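Local coordinates for cellulose biosynthesis protein BcsG (Salmonella typhimurium LT2, PDB 5OLT) that is required for cellulose biosynthesis, this chain being its extramembrane, zinc-binding domain of the alkaline phosphatase family, at residues N35-Y38 with A39-K43; L69-S72 with D73-A76; L157-V160 with R161-G165; E244-A247 with F248-E251. One frame throughout, in Å; residues are numbered along the deposited sequence.

Contact 1 of 4, residues N35-Y38 with A39-K43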
ATOM      1  N   ASN A  35       4.866 -16.942  15.474  1.00  9.76           N
ATOM      2  CA  ASN A  35       6.299 -17.029  15.387  1.00 10.22           C
ATOM      3  C   ASN A  35       6.767 -17.673  14.079  1.00  9.38           C
ATOM      4  O   ASN A  35       7.766 -17.243  13.501  1.00  9.59           O
ATOM      5  CB  ASN A  35       6.872 -17.754  16.622  1.00 12.13           C
ATOM      6  CG  ASN A  35       7.100 -16.811  17.791  1.00 15.12           C
ATOM      7  OD1 ASN A  35       7.608 -15.704  17.619  1.00 20.48           O
ATOM      8  ND2 ASN A  35       6.687 -17.230  18.975  1.00 17.46           N
ATOM      9  N   THR A  36       6.010 -18.672  13.606  1.00 10.01           N
ATOM     10  CA  THR A  36       6.294 -19.339  12.312  1.00 10.13           C
ATOM     11  C   THR A  36       6.143 -18.343  11.154  1.00 10.09           C
ATOM     12  O   THR A  36       6.981 -18.303  10.261  1.00 10.71           O
ATOM     13  CB  THR A  36       5.398 -20.565  12.133  1.00 10.55           C
ATOM     14  OG1 THR A  36       5.680 -21.449  13.213  1.00 11.65           O
ATOM     15  CG2 THR A  36       5.692 -21.278  10.817  1.00 11.87           C
ATOM     16  N   PHE A  37       5.088 -17.517  11.231  1.00  9.99           N
ATOM     17  CA  PHE A  37       4.892 -16.452  10.250  1.00  9.98           C
ATOM     18  C   PHE A  37       6.078 -15.473  10.265  1.00  9.39           C
ATOM     19  O   PHE A  37       6.642 -15.167   9.221  1.00 10.42           O
ATOM     20  CB  PHE A  37       3.552 -15.755  10.543  1.00 10.10           C
ATOM     21  CG  PHE A  37       3.325 -14.456   9.775  1.00  9.78           C
ATOM     22  CD1 PHE A  37       2.815 -14.467   8.481  1.00  9.99           C
ATOM     23  CD2 PHE A  37       3.609 -13.230  10.366  1.00 10.48           C
ATOM     24  CE1 PHE A  37       2.588 -13.273   7.778  1.00 10.75           C
ATOM     25  CE2 PHE A  37       3.415 -12.036   9.673  1.00 10.47           C
ATOM     26  CZ  PHE A  37       2.884 -12.058   8.386  1.00  9.93           C
ATOM     27  N   TYR A  38       6.500 -15.011  11.450  1.00  9.26           N
ATOM     28  CA  TYR A  38       7.603 -14.068  11.502  1.00  9.51           C
ATOM     29  C   TYR A  38       8.870 -14.677  10.907  1.00 10.20           C
ATOM     30  O   TYR A  38       9.599 -14.004  10.205  1.00 11.05           O
ATOM     31  CB  TYR A  38       7.911 -13.643  12.938  1.00 10.40           C
ATOM     32  CG  TYR A  38       6.898 -12.732  13.600  1.00  9.72           C
ATOM     33  CD1 TYR A  38       6.182 -11.743  12.879  1.00 12.32           C
ATOM     34  CD2 TYR A  38       6.673 -12.825  14.988  1.00 10.66           C
ATOM     35  CE1 TYR A  38       5.273 -10.892  13.554  1.00 12.20           C
ATOM     36  CE2 TYR A  38       5.777 -11.995  15.641  1.00 11.47           C
ATOM     37  CZ  TYR A  38       5.097 -11.028  14.935  1.00 11.56           C
ATOM     38  OH  TYR A  38       4.233 -10.214  15.607  1.00 14.10           O
ATOM     39  N   ALA A  39       9.126 -15.960  11.223  1.00  9.64           N
ATOM     40  CA  ALA A  39      10.343 -16.627  10.715  1.00 10.19           C
ATOM     41  C   ALA A  39      10.305 -16.696   9.207  1.00 10.52           C
ATOM     42  O   ALA A  39      11.295 -16.382   8.558  1.00 13.11           O
ATOM     43  CB  ALA A  39      10.470 -18.014  11.315  1.00 10.59           C
ATOM     44  N   ALA A  40       9.153 -17.093   8.650  1.00 10.51           N
ATOM     45  CA  ALA A  40       9.070 -17.231   7.197  1.00 11.70           C
ATOM     46  C   ALA A  40       9.214 -15.868   6.534  1.00 12.13           C
ATOM     47  O   ALA A  40       9.877 -15.722   5.502  1.00 12.44           O
ATOM     48  CB  ALA A  40       7.777 -17.877   6.795  1.00 13.95           C
ATOM     49  N   GLU A  41       8.557 -14.859   7.102  1.00 10.12           N
ATOM     50  CA  GLU A  41       8.581 -13.535   6.479  1.00 10.82           C
ATOM     51  C   GLU A  41       9.971 -12.926   6.446  1.00 11.44           C
ATOM     52  O   GLU A  41      10.331 -12.210   5.513  1.00 12.72           O
ATOM     53  CB  GLU A  41       7.627 -12.606   7.225  1.00 10.42           C
ATOM     54  CG  GLU A  41       6.152 -12.898   6.969  1.00 11.55           C
ATOM     55  CD  GLU A  41       5.771 -12.744   5.506  1.00 11.40           C
ATOM     56  OE1 GLU A  41       6.058 -11.674   4.948  1.00 12.96           O
ATOM     57  OE2 GLU A  41       5.166 -13.684   4.969  1.00 13.77           O
ATOM     58  N   GLU A  42      10.779 -13.189   7.485  1.00 12.90           N
ATOM     59  CA  GLU A  42      12.095 -12.569   7.584  1.00 14.75           C
ATOM     60  C   GLU A  42      13.036 -13.076   6.476  1.00 13.90           C
ATOM     61  O   GLU A  42      14.010 -12.387   6.151  1.00 16.50           O
ATOM     62  CB  GLU A  42      12.681 -12.796   8.974  1.00 18.95           C
ATOM     63  CG  GLU A  42      13.984 -12.059   9.194  1.00 21.94           C
ATOM     64  CD  GLU A  42      14.052 -11.259  10.461  1.00 19.75           C
ATOM     65  OE1 GLU A  42      13.263 -11.473  11.424  1.00 22.21           O
ATOM     66  OE2 GLU A  42      14.982 -10.421  10.504  1.00 23.98           O
ATOM     67  N   LYS A  43      12.712 -14.235   5.885  1.00 13.15           N
ATOM     68  CA  LYS A  43      13.506 -14.807   4.801  1.00 14.93           C
ATOM     69  C   LYS A  43      13.076 -14.316   3.419  1.00 16.42           C
ATOM     70  O   LYS A  43      13.690 -14.675   2.425  1.00 19.08           O
ATOM     71  CB  LYS A  43      13.421 -16.341   4.867  1.00 17.15           C
ATOM     72  CG  LYS A  43      14.040 -16.927   6.148  1.00 18.24           C
ATOM     73  CD  LYS A  43      14.073 -18.439   6.012  1.00 22.25           C
ATOM     74  CE  LYS A  43      14.671 -19.081   7.236  1.00 27.04           C
ATOM     75  NZ  LYS A  43      16.097 -19.447   7.061  1.00 29.88           N
TER
HETATM   76  O   HOH W   1       4.918 -15.919   6.408  0.50 24.93           O
HETATM   77  O   HOH W   2      11.973 -13.828  11.992  1.00 20.35           O
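Phe-37 and Glu-41, one turn apart near the end of helix 27-42, make the main side-chain contact, a CH-pi interaction. Glu-41 CG sits over one face of the phenyl ring, 3.7 Å from the centroid and 15° off the normal, displaced a little toward the rim. The torsions on both sides explain the meeting: Phe-37 CG is anti to the backbone N (chi1 169°), which swings the ring along the helix, while Glu-41 bends at chi2 (-61°). The carboxylate plane is inclined 21° to the ring plane, with Glu-41 OE2 3.8 Å from Phe-37 CE1.

The backbone supplies four successive alpha-helical bonds. Among them Glu-41 N to Phe-37 O is 2.9 Å long, and Glu-42 N to Tyr-38 O is 3.1 Å.

A water also bridges the turn: it donates to Glu-42 OE1 at 2.7 Å and, weakly, to Tyr-38 O.

The polar ends are bonded to residues outside this turn. Glu-41 OE2 forms a salt bridge with Arg-44, OE1 takes the N-H of Gln-116, and Tyr-38 OH bonds Glu-356. The carboxylate of buried Glu-41 is bonded at both oxygens, which probably stabilises its charge, while its aliphatic CG serves as an apolar lid on the aromatic face.

Contact 2 of 4, residues L69-S72 with D73-A76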
ATOM      1  N   LEU A  69      -8.846   4.663   4.335  1.00  8.43           N
ATOM      2  CA  LEU A  69      -9.602   4.132   3.205  1.00  8.46           C
ATOM      3  C   LEU A  69      -9.454   2.614   3.204  1.00  8.79           C
ATOM      4  O   LEU A  69      -8.395   2.098   2.825  1.00 11.07           O
ATOM      5  CB  LEU A  69      -9.076   4.746   1.891  1.00  9.72           C
ATOM      6  CG  LEU A  69      -9.769   4.186   0.628  1.00  9.94           C
ATOM      7  CD1 LEU A  69     -11.248   4.491   0.653  1.00 11.48           C
ATOM      8  CD2 LEU A  69      -9.101   4.829  -0.596  1.00 12.19           C
ATOM      9  N   SER A  70     -10.525   1.913   3.565  1.00  8.36           N
ATOM     10  CA  SER A  70     -10.595   0.437   3.418  1.00  8.41           C
ATOM     11  C   SER A  70     -11.758   0.047   2.519  1.00  8.77           C
ATOM     12  O   SER A  70     -12.635   0.870   2.220  1.00  8.45           O
ATOM     13  CB  SER A  70     -10.779  -0.220   4.788  1.00  9.36           C
ATOM     14  OG  SER A  70     -12.078   0.109   5.291  1.00  9.77           O
ATOM     15  N   TRP A  71     -11.792  -1.218   2.110  1.00  9.06           N
ATOM     16  CA  TRP A  71     -12.965  -1.681   1.368  1.00  9.35           C
ATOM     17  C   TRP A  71     -14.240  -1.507   2.158  1.00  9.00           C
ATOM     18  O   TRP A  71     -15.266  -1.152   1.563  1.00  9.89           O
ATOM     19  CB  TRP A  71     -12.833  -3.131   0.930  1.00 10.36           C
ATOM     20  CG  TRP A  71     -11.941  -3.337  -0.272  1.00 10.98           C
ATOM     21  CD1 TRP A  71     -10.797  -4.123  -0.330  1.00 11.19           C
ATOM     22  CD2 TRP A  71     -12.140  -2.856  -1.619  1.00 10.59           C
ATOM     23  NE1 TRP A  71     -10.271  -4.137  -1.602  1.00 11.73           N
ATOM     24  CE2 TRP A  71     -11.058  -3.356  -2.418  1.00 11.35           C
ATOM     25  CE3 TRP A  71     -13.102  -2.027  -2.223  1.00 11.93           C
ATOM     26  CZ2 TRP A  71     -10.941  -3.067  -3.800  1.00 13.23           C
ATOM     27  CZ3 TRP A  71     -12.952  -1.697  -3.578  1.00 13.60           C
ATOM     28  CH2 TRP A  71     -11.883  -2.222  -4.352  1.00 14.61           C
ATOM     29  N   SER A  72     -14.214  -1.764   3.481  1.00  9.45           N
ATOM     30  CA  SER A  72     -15.378  -1.564   4.307  0.50  9.92           C
ATOM     31  C   SER A  72     -15.867  -0.104   4.240  1.00  9.52           C
ATOM     32  O   SER A  72     -17.071   0.162   4.208  1.00 11.23           O
ATOM     33  CB  SER A  72     -15.038  -1.936   5.737  0.50 11.63           C
ATOM     34  OG  SER A  72     -16.155  -1.764   6.556  0.50 12.95           O
ATOM     35  N   ASP A  73     -14.925   0.842   4.240  1.00  9.40           N
ATOM     36  CA  ASP A  73     -15.311   2.242   4.144  1.00  9.80           C
ATOM     37  C   ASP A  73     -15.955   2.544   2.788  1.00  9.46           C
ATOM     38  O   ASP A  73     -16.946   3.272   2.741  1.00 10.73           O
ATOM     39  CB  ASP A  73     -14.113   3.175   4.280  1.00 10.34           C
ATOM     40  CG  ASP A  73     -13.335   3.036   5.589  1.00 10.54           C
ATOM     41  OD1 ASP A  73     -13.915   2.662   6.641  1.00 11.21           O
ATOM     42  OD2 ASP A  73     -12.120   3.370   5.536  1.00 10.31           O
ATOM     43  N   VAL A  74     -15.391   1.976   1.716  1.00  8.96           N
ATOM     44  CA  VAL A  74     -15.941   2.201   0.363  1.00  9.96           C
ATOM     45  C   VAL A  74     -17.390   1.669   0.318  1.00 10.25           C
ATOM     46  O   VAL A  74     -18.300   2.352  -0.198  1.00 11.01           O
ATOM     47  CB  VAL A  74     -15.079   1.567  -0.721  1.00  9.10           C
ATOM     48  CG1 VAL A  74     -15.723   1.765  -2.097  1.00 11.04           C
ATOM     49  CG2 VAL A  74     -13.681   2.160  -0.702  1.00 11.31           C
ATOM     50  N   GLU A  75     -17.608   0.478   0.878  0.50 10.04           N
ATOM     51  CA  GLU A  75     -18.939  -0.111   0.929  0.50 11.54           C
ATOM     52  C   GLU A  75     -19.889   0.781   1.743  0.50 12.18           C
ATOM     53  O   GLU A  75     -20.993   1.137   1.272  0.50 14.01           O
ATOM     54  CB  GLU A  75     -18.866  -1.532   1.501  0.50 13.55           C
ATOM     55  CG  GLU A  75     -20.237  -2.156   1.743  0.50 16.15           C
ATOM     56  CD  GLU A  75     -20.936  -2.616   0.466  0.50 20.99           C
ATOM     57  OE1 GLU A  75     -20.294  -2.629  -0.620  0.50 21.87           O
ATOM     58  OE2 GLU A  75     -22.143  -2.965   0.550  0.50 26.02           O
ATOM     59  N   ALA A  76     -19.466   1.163   2.955  1.00 11.86           N
ATOM     60  CA  ALA A  76     -20.327   1.968   3.855  1.00 12.32           C
ATOM     61  C   ALA A  76     -20.635   3.343   3.255  1.00 13.55           C
ATOM     62  O   ALA A  76     -21.713   3.916   3.478  1.00 16.48           O
ATOM     63  CB  ALA A  76     -19.666   2.108   5.219  1.00 14.18           C
TER
HETATM   64  O   HOH W   3     -12.186   0.969   7.945  1.00 10.17           O
HETATM   65  O   HOH W   4     -15.764   0.855   7.700  1.00 13.07           O
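Ser-70 and Asp-73 grip each other in both directions, and the return bond is unusual: Ser-70 N meets Asp-73 OD2 at 2.9 Å from above the carboxylate plane, 48° out of it. The forward bond runs from Asp-73 N to Ser-70 OG, 3.1 Å long with an N-H...O angle of 157°. Each residue's side chain thereby accepts from the other's backbone, which defines a capping box.

Ser-70 can do this because OG lies between its own backbone N and carbonyl carbon (chi1 68°), facing the first turn. A water 2.8 Å from Ser-70 OG donates to Asp-73 OD1, spanning the two groups. The carboxylate has further donors: Gly-269 N reaches OD2 and Leu-271 N reaches OD1, so both oxygens of this buried group are bonded, which would probably favour its charged form.

Val-74 N bonds Ser-70 O at 3.0 Å in the carbonyl plane, and beside it Leu-69 CD1 touches Val-74 CG2 at 3.6 Å. This N' to N4 apolar pair is a hydrophobic staple. Leu-69 also packs on Tyr-234 and Phe-242 of helix 234-255, and its side chain is about 9 Å from the zinc ion.

Leu-69 bonds His-267 through the backbone, and His-267 and Cys-67 bind the metal. The contact is a capping box with a hydrophobic staple at the start of helix 71-76, beside the zinc site.

Contact 3 of 4, residues L157-V160 with R161-G165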
ATOM      1  N   LEU A 157       5.863  12.927   9.370  1.00 14.06           N
ATOM      2  CA  LEU A 157       6.995  13.184   8.480  1.00 14.80           C
ATOM      3  C   LEU A 157       8.310  12.685   9.110  1.00 15.84           C
ATOM      4  O   LEU A 157       9.134  12.095   8.429  1.00 15.65           O
ATOM      5  CB  LEU A 157       7.086  14.676   8.128  1.00 16.11           C
ATOM      6  CG  LEU A 157       8.246  15.124   7.211  1.00 16.95           C
ATOM      7  CD1 LEU A 157       8.239  14.359   5.890  1.00 18.13           C
ATOM      8  CD2 LEU A 157       8.159  16.637   6.972  1.00 19.85           C
ATOM      9  N   LYS A 158       8.479  12.906  10.407  1.00 17.10           N
ATOM     10  CA  LYS A 158       9.689  12.376  11.088  1.00 18.92           C
ATOM     11  C   LYS A 158       9.769  10.840  10.986  1.00 18.98           C
ATOM     12  O   LYS A 158      10.844  10.309  10.728  1.00 20.55           O
ATOM     13  CB  LYS A 158       9.747  12.862  12.527  1.00 24.85           C
ATOM     14  CG  LYS A 158      10.115  14.334  12.643  1.00 29.48           C
ATOM     15  CD  LYS A 158      10.121  14.788  14.099  1.00 36.32           C
ATOM     16  CE  LYS A 158      10.504  16.258  14.219  1.00 40.75           C
ATOM     17  NZ  LYS A 158      10.247  16.762  15.598  1.00 53.13           N
ATOM     18  N   GLU A 159       8.636  10.130  11.158  1.00 17.89           N
ATOM     19  CA  GLU A 159       8.631   8.670  11.028  0.50 17.81           C
ATOM     20  C   GLU A 159       8.980   8.235   9.604  1.00 17.05           C
ATOM     21  O   GLU A 159       9.785   7.297   9.411  1.00 16.80           O
ATOM     22  CB  GLU A 159       7.287   8.052  11.478  0.50 19.81           C
ATOM     23  CG  GLU A 159       6.956   8.282  12.952  0.50 22.47           C
ATOM     24  CD  GLU A 159       6.131   7.169  13.575  0.50 24.26           C
ATOM     25  OE1 GLU A 159       5.728   6.242  12.859  0.50 26.50           O
ATOM     26  OE2 GLU A 159       5.889   7.206  14.799  0.50 28.62           O
ATOM     27  N   VAL A 160       8.419   8.921   8.608  1.00 16.64           N
ATOM     28  CA  VAL A 160       8.739   8.618   7.200  1.00 15.89           C
ATOM     29  C   VAL A 160      10.243   8.773   6.924  1.00 18.21           C
ATOM     30  O   VAL A 160      10.828   7.931   6.213  1.00 18.55           O
ATOM     31  CB  VAL A 160       7.886   9.523   6.262  1.00 16.88           C
ATOM     32  CG1 VAL A 160       8.414   9.557   4.833  1.00 17.14           C
ATOM     33  CG2 VAL A 160       6.432   9.071   6.288  1.00 17.43           C
ATOM     34  N   ARG A 161      10.856   9.839   7.466  1.00 17.26           N
ATOM     35  CA  ARG A 161      12.303  10.064   7.301  1.00 19.90           C
ATOM     36  C   ARG A 161      13.147   9.046   8.087  1.00 19.65           C
ATOM     37  O   ARG A 161      14.035   8.394   7.506  1.00 23.33           O
ATOM     38  CB  ARG A 161      12.678  11.492   7.722  1.00 24.01           C
ATOM     39  CG  ARG A 161      12.029  12.552   6.856  1.00 29.91           C
ATOM     40  CD  ARG A 161      12.878  13.809   6.829  1.00 37.33           C
ATOM     41  NE  ARG A 161      12.488  14.626   5.687  1.00 42.22           N
ATOM     42  CZ  ARG A 161      11.946  15.835   5.753  1.00 37.48           C
ATOM     43  NH1 ARG A 161      11.728  16.427   6.927  1.00 40.08           N
ATOM     44  NH2 ARG A 161      11.628  16.457   4.618  1.00 33.80           N
ATOM     45  N   GLU A 162      12.834   8.879   9.375  1.00 18.13           N
ATOM     46  CA  GLU A 162      13.712   8.132  10.289  1.00 20.04           C
ATOM     47  C   GLU A 162      13.576   6.633  10.191  1.00 20.11           C
ATOM     48  O   GLU A 162      14.568   5.898  10.218  1.00 27.41           O
ATOM     49  CB  GLU A 162      13.479   8.572  11.741  1.00 24.64           C
ATOM     50  CG  GLU A 162      13.909  10.011  12.018  1.00 33.33           C
ATOM     51  CD  GLU A 162      13.741  10.429  13.479  1.00 44.73           C
ATOM     52  OE1 GLU A 162      13.159   9.668  14.296  1.00 49.03           O
ATOM     53  OE2 GLU A 162      14.197  11.542  13.817  1.00 56.64           O
ATOM     54  N   ASN A 163      12.345   6.151  10.133  1.00 16.71           N
ATOM     55  CA  ASN A 163      12.107   4.714  10.044  1.00 14.99           C
ATOM     56  C   ASN A 163      11.786   4.260   8.627  1.00 14.79           C
ATOM     57  O   ASN A 163      12.071   3.113   8.252  1.00 15.18           O
ATOM     58  CB  ASN A 163      10.951   4.353  10.976  1.00 16.25           C
ATOM     59  CG  ASN A 163      11.248   4.756  12.395  1.00 19.86           C
ATOM     60  OD1 ASN A 163      10.581   5.624  12.985  1.00 25.10           O
ATOM     61  ND2 ASN A 163      12.265   4.176  12.922  1.00 19.79           N
ATOM     62  N   GLY A 164      11.111   5.131   7.855  1.00 14.99           N
ATOM     63  CA  GLY A 164      10.851   4.787   6.444  1.00 15.42           C
ATOM     64  C   GLY A 164      12.061   4.996   5.543  1.00 16.27           C
ATOM     65  O   GLY A 164      12.072   4.535   4.408  1.00 18.08           O
ATOM     66  N   GLY A 165      13.070   5.707   6.050  1.00 17.78           N
ATOM     67  CA  GLY A 165      14.311   5.932   5.322  1.00 19.23           C
ATOM     68  C   GLY A 165      14.244   6.960   4.209  1.00 19.36           C
ATOM     69  O   GLY A 165      15.195   7.097   3.464  1.00 23.70           O
TER
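Leu-157 lies against the guanidinium of Arg-161, a flat polar group resting on a branched apolar one. With Leu-157 CG anti to the backbone N (chi1 179°), its methyl groups are brought against the guanidinium of the next turn. Arg-161 starts out with CG anti to the carbonyl carbon (chi1 -63°) and then runs extended to NE, carrying the guanidinium back along the helix. Leu-157 CD1 ends up 4.0 Å above the guanidinium plane, over its centre, while CD2 makes the nearest approach, 3.6 Å to Arg-161 NH1. This face contact leaves the in-plane N-H groups to other partners, among them Ser-168 O, which takes NH2.

Glu-162 CG, also anti to its carbonyl carbon, passes 3.3 Å from Lys-158 O, and its remaining chain is extended.

Near the C-terminal end of the helix, Glu-159 O accepts twice: from Asn-163 N at 2.9 Å and from Gly-164 N at 3.0 Å. The latter is an i to i+5 (pi-type) bond that widens the last turn, and Gly-165 then leaves the helix with positive phi (76°).

In the fold, Leu-157 faces Leu-145 and Met-147 of strand 142-147, the edge of the large sheet, whereas Val-160 and Asn-163 pack on helix 102-110.

Contact 4 of 4, residues E244-A247 with F248-E251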
ATOM      1  N   GLU A 244     -10.960  13.405  -8.282  1.00  9.52           N
ATOM      2  CA  GLU A 244      -9.696  14.050  -8.597  1.00  9.92           C
ATOM      3  C   GLU A 244      -8.664  13.049  -9.101  1.00 10.22           C
ATOM      4  O   GLU A 244      -7.935  13.364 -10.034  1.00 10.53           O
ATOM      5  CB  GLU A 244      -9.176  14.850  -7.415  1.00 10.88           C
ATOM      6  CG  GLU A 244     -10.021  16.092  -7.187  1.00 11.70           C
ATOM      7  CD  GLU A 244      -9.381  17.097  -6.252  1.00 12.72           C
ATOM      8  OE1 GLU A 244      -8.405  16.786  -5.529  1.00 14.36           O
ATOM      9  OE2 GLU A 244      -9.899  18.252  -6.232  1.00 13.87           O
ATOM     10  N   LEU A 245      -8.607  11.862  -8.494  1.00  9.69           N
ATOM     11  CA  LEU A 245      -7.673  10.846  -8.989  1.00 10.91           C
ATOM     12  C   LEU A 245      -8.033  10.435 -10.412  1.00 11.55           C
ATOM     13  O   LEU A 245      -7.141  10.304 -11.256  1.00 11.81           O
ATOM     14  CB  LEU A 245      -7.647   9.633  -8.061  1.00 11.60           C
ATOM     15  CG  LEU A 245      -7.055   9.890  -6.674  1.00 11.04           C
ATOM     16  CD1 LEU A 245      -7.228   8.627  -5.831  1.00 12.70           C
ATOM     17  CD2 LEU A 245      -5.580  10.296  -6.767  1.00 15.23           C
ATOM     18  N   ASP A 246      -9.322  10.255 -10.693  0.70 11.46           N
ATOM     19  CA  ASP A 246      -9.715   9.890 -12.042  0.70 13.85           C
ATOM     20  C   ASP A 246      -9.399  10.975 -13.050  0.70 11.73           C
ATOM     21  O   ASP A 246      -8.939  10.670 -14.156  0.70 13.34           O
ATOM     22  CB  ASP A 246     -11.200   9.526 -12.072  0.70 16.32           C
ATOM     23  CG  ASP A 246     -11.505   8.456 -13.083  0.70 18.31           C
ATOM     24  OD1 ASP A 246     -10.718   7.473 -13.190  0.70 18.66           O
ATOM     25  OD2 ASP A 246     -12.530   8.603 -13.767  0.70 21.66           O
ATOM     26  N   ALA A 247      -9.595  12.237 -12.673  1.00 11.76           N
ATOM     27  CA  ALA A 247      -9.256  13.370 -13.522  1.00 12.38           C
ATOM     28  C   ALA A 247      -7.751  13.362 -13.779  1.00 13.42           C
ATOM     29  O   ALA A 247      -7.320  13.557 -14.920  1.00 15.03           O
ATOM     30  CB  ALA A 247      -9.702  14.669 -12.896  1.00 13.02           C
ATOM     31  N   PHE A 248      -6.954  13.096 -12.744  1.00 11.67           N
ATOM     32  CA  PHE A 248      -5.540  13.017 -12.942  1.00 12.59           C
ATOM     33  C   PHE A 248      -5.117  11.856 -13.831  1.00 12.04           C
ATOM     34  O   PHE A 248      -4.217  12.023 -14.663  1.00 13.06           O
ATOM     35  CB  PHE A 248      -4.794  12.966 -11.604  1.00 12.60           C
ATOM     36  CG  PHE A 248      -3.331  13.089 -11.801  1.00 13.41           C
ATOM     37  CD1 PHE A 248      -2.825  14.298 -12.342  1.00 15.72           C
ATOM     38  CD2 PHE A 248      -2.479  12.044 -11.527  1.00 14.77           C
ATOM     39  CE1 PHE A 248      -1.488  14.474 -12.564  1.00 15.27           C
ATOM     40  CE2 PHE A 248      -1.078  12.216 -11.773  1.00 14.74           C
ATOM     41  CZ  PHE A 248      -0.615  13.425 -12.311  1.00 15.82           C
ATOM     42  N   PHE A 249      -5.761  10.701 -13.695  1.00 11.17           N
ATOM     43  CA  PHE A 249      -5.451   9.582 -14.581  1.00 13.59           C
ATOM     44  C   PHE A 249      -5.673  10.026 -16.026  1.00 15.49           C
ATOM     45  O   PHE A 249      -4.872   9.696 -16.911  1.00 15.58           O
ATOM     46  CB  PHE A 249      -6.309   8.371 -14.241  1.00 14.48           C
ATOM     47  CG  PHE A 249      -5.893   7.638 -12.989  1.00 14.93           C
ATOM     48  CD1 PHE A 249      -4.878   8.115 -12.130  1.00 15.31           C
ATOM     49  CD2 PHE A 249      -6.512   6.427 -12.676  1.00 19.56           C
ATOM     50  CE1 PHE A 249      -4.517   7.393 -10.969  1.00 17.62           C
ATOM     51  CE2 PHE A 249      -6.149   5.711 -11.543  1.00 21.11           C
ATOM     52  CZ  PHE A 249      -5.170   6.198 -10.686  1.00 19.77           C
ATOM     53  N   THR A 250      -6.755  10.758 -16.276  1.00 14.79           N
ATOM     54  CA  THR A 250      -7.011  11.299 -17.648  1.00 16.84           C
ATOM     55  C   THR A 250      -5.891  12.238 -18.128  1.00 16.24           C
ATOM     56  O   THR A 250      -5.431  12.135 -19.297  1.00 18.75           O
ATOM     57  CB  THR A 250      -8.401  11.952 -17.719  1.00 18.56           C
ATOM     58  OG1 THR A 250      -9.369  10.949 -17.379  1.00 22.51           O
ATOM     59  CG2 THR A 250      -8.697  12.464 -19.099  1.00 20.68           C
ATOM     60  N   GLU A 251      -5.442  13.132 -17.253  1.00 16.70           N
ATOM     61  CA  GLU A 251      -4.295  14.000 -17.542  1.00 18.68           C
ATOM     62  C   GLU A 251      -3.048  13.188 -17.847  1.00 16.53           C
ATOM     63  O   GLU A 251      -2.291  13.525 -18.785  1.00 18.17           O
ATOM     64  CB  GLU A 251      -3.998  15.002 -16.412  1.00 22.69           C
ATOM     65  CG  GLU A 251      -5.007  16.121 -16.273  1.00 28.22           C
ATOM     66  CD  GLU A 251      -5.259  16.815 -17.604  1.00 37.51           C
ATOM     67  OE1 GLU A 251      -4.318  17.474 -18.119  1.00 44.59           O
ATOM     68  OE2 GLU A 251      -6.391  16.682 -18.149  1.00 43.51           O
TER
HETATM   69  O   HOH W   5      -9.656   8.412 -15.803  0.50 24.69           O
HETATM   70  O   HOH W   6      -8.677  15.410 -16.541  1.00 24.57           O
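Phe-249, with CG anti to its carbonyl carbon (chi1 -75°) and a ring turn of only 6° at chi2, leans back over the carbonyl of Leu-245. Both belong to helix 234-255, a long alpha helix packed beside the mixed sheet of this alpha/beta domain. The carbonyl approaches the ring obliquely: Leu-245 O is 3.3 Å from Phe-249 CD1, and Leu-245 C stands above one face, toward the rim. That same oxygen accepts from Phe-249 N at 2.8 Å, so backbone bond and ring contact come from a single residue. Beyond the turn, the ring meets Phe-299 of strand 291-299 edge-to-face and touches Leu-84 of helix 84-87, where Leu-245 also packs.

Phe-248 takes a different rotamer, CG anti to the backbone N, and its ring leads away from the preceding turn to Leu-195, Asn-196 and Trp-198 of helix 191-203. Consecutive phenylalanines therefore join different neighbours, one the sheet and helix 84-87, the other a second helix. Glu-244, on that side as well, bonds Leu-192 N at the start of helix 191-203.

Asp-246 and Thr-250 are partly exposed and linked by water. Thr-250 N bonds Asp-246 O at 3.0 Å, and a water donates to the same oxygen at 2.9 Å and is hydrogen-bonded to Thr-250 OG1.

Glu-251, bent at chi2 and in a salt bridge with Lys-254, makes a comparable link: one water donates to Ala-247 O at 2.8 Å and to Glu-251 OE2 at 3.1 Å.

All four contacts are helical turns differing in place and chemistry. Contact 1 lies farthest from the chain's centre, on the opposite side from contact 4 (about 39 Å between centres); half its touching residues are exposed, around buried Phe-37 and Glu-41. Contact 2 has the most buried residues, four of eight; contact 4 has none fully exposed, turning apolar rings inward and hydrated carbonyls outward. Contacts 2 and 3 treat helix ends: one starts a helix with reciprocal side-chain bonds, the other finishes one through a doubly accepting carbonyl. Contacts 2 and 4 come closest, about 7 Å between nearest atoms, connected by helix 234-255, which carries contact 4 and touches Leu-69. Both adjoin strand 291-299; contact 3 leans on outermost strand 142-147.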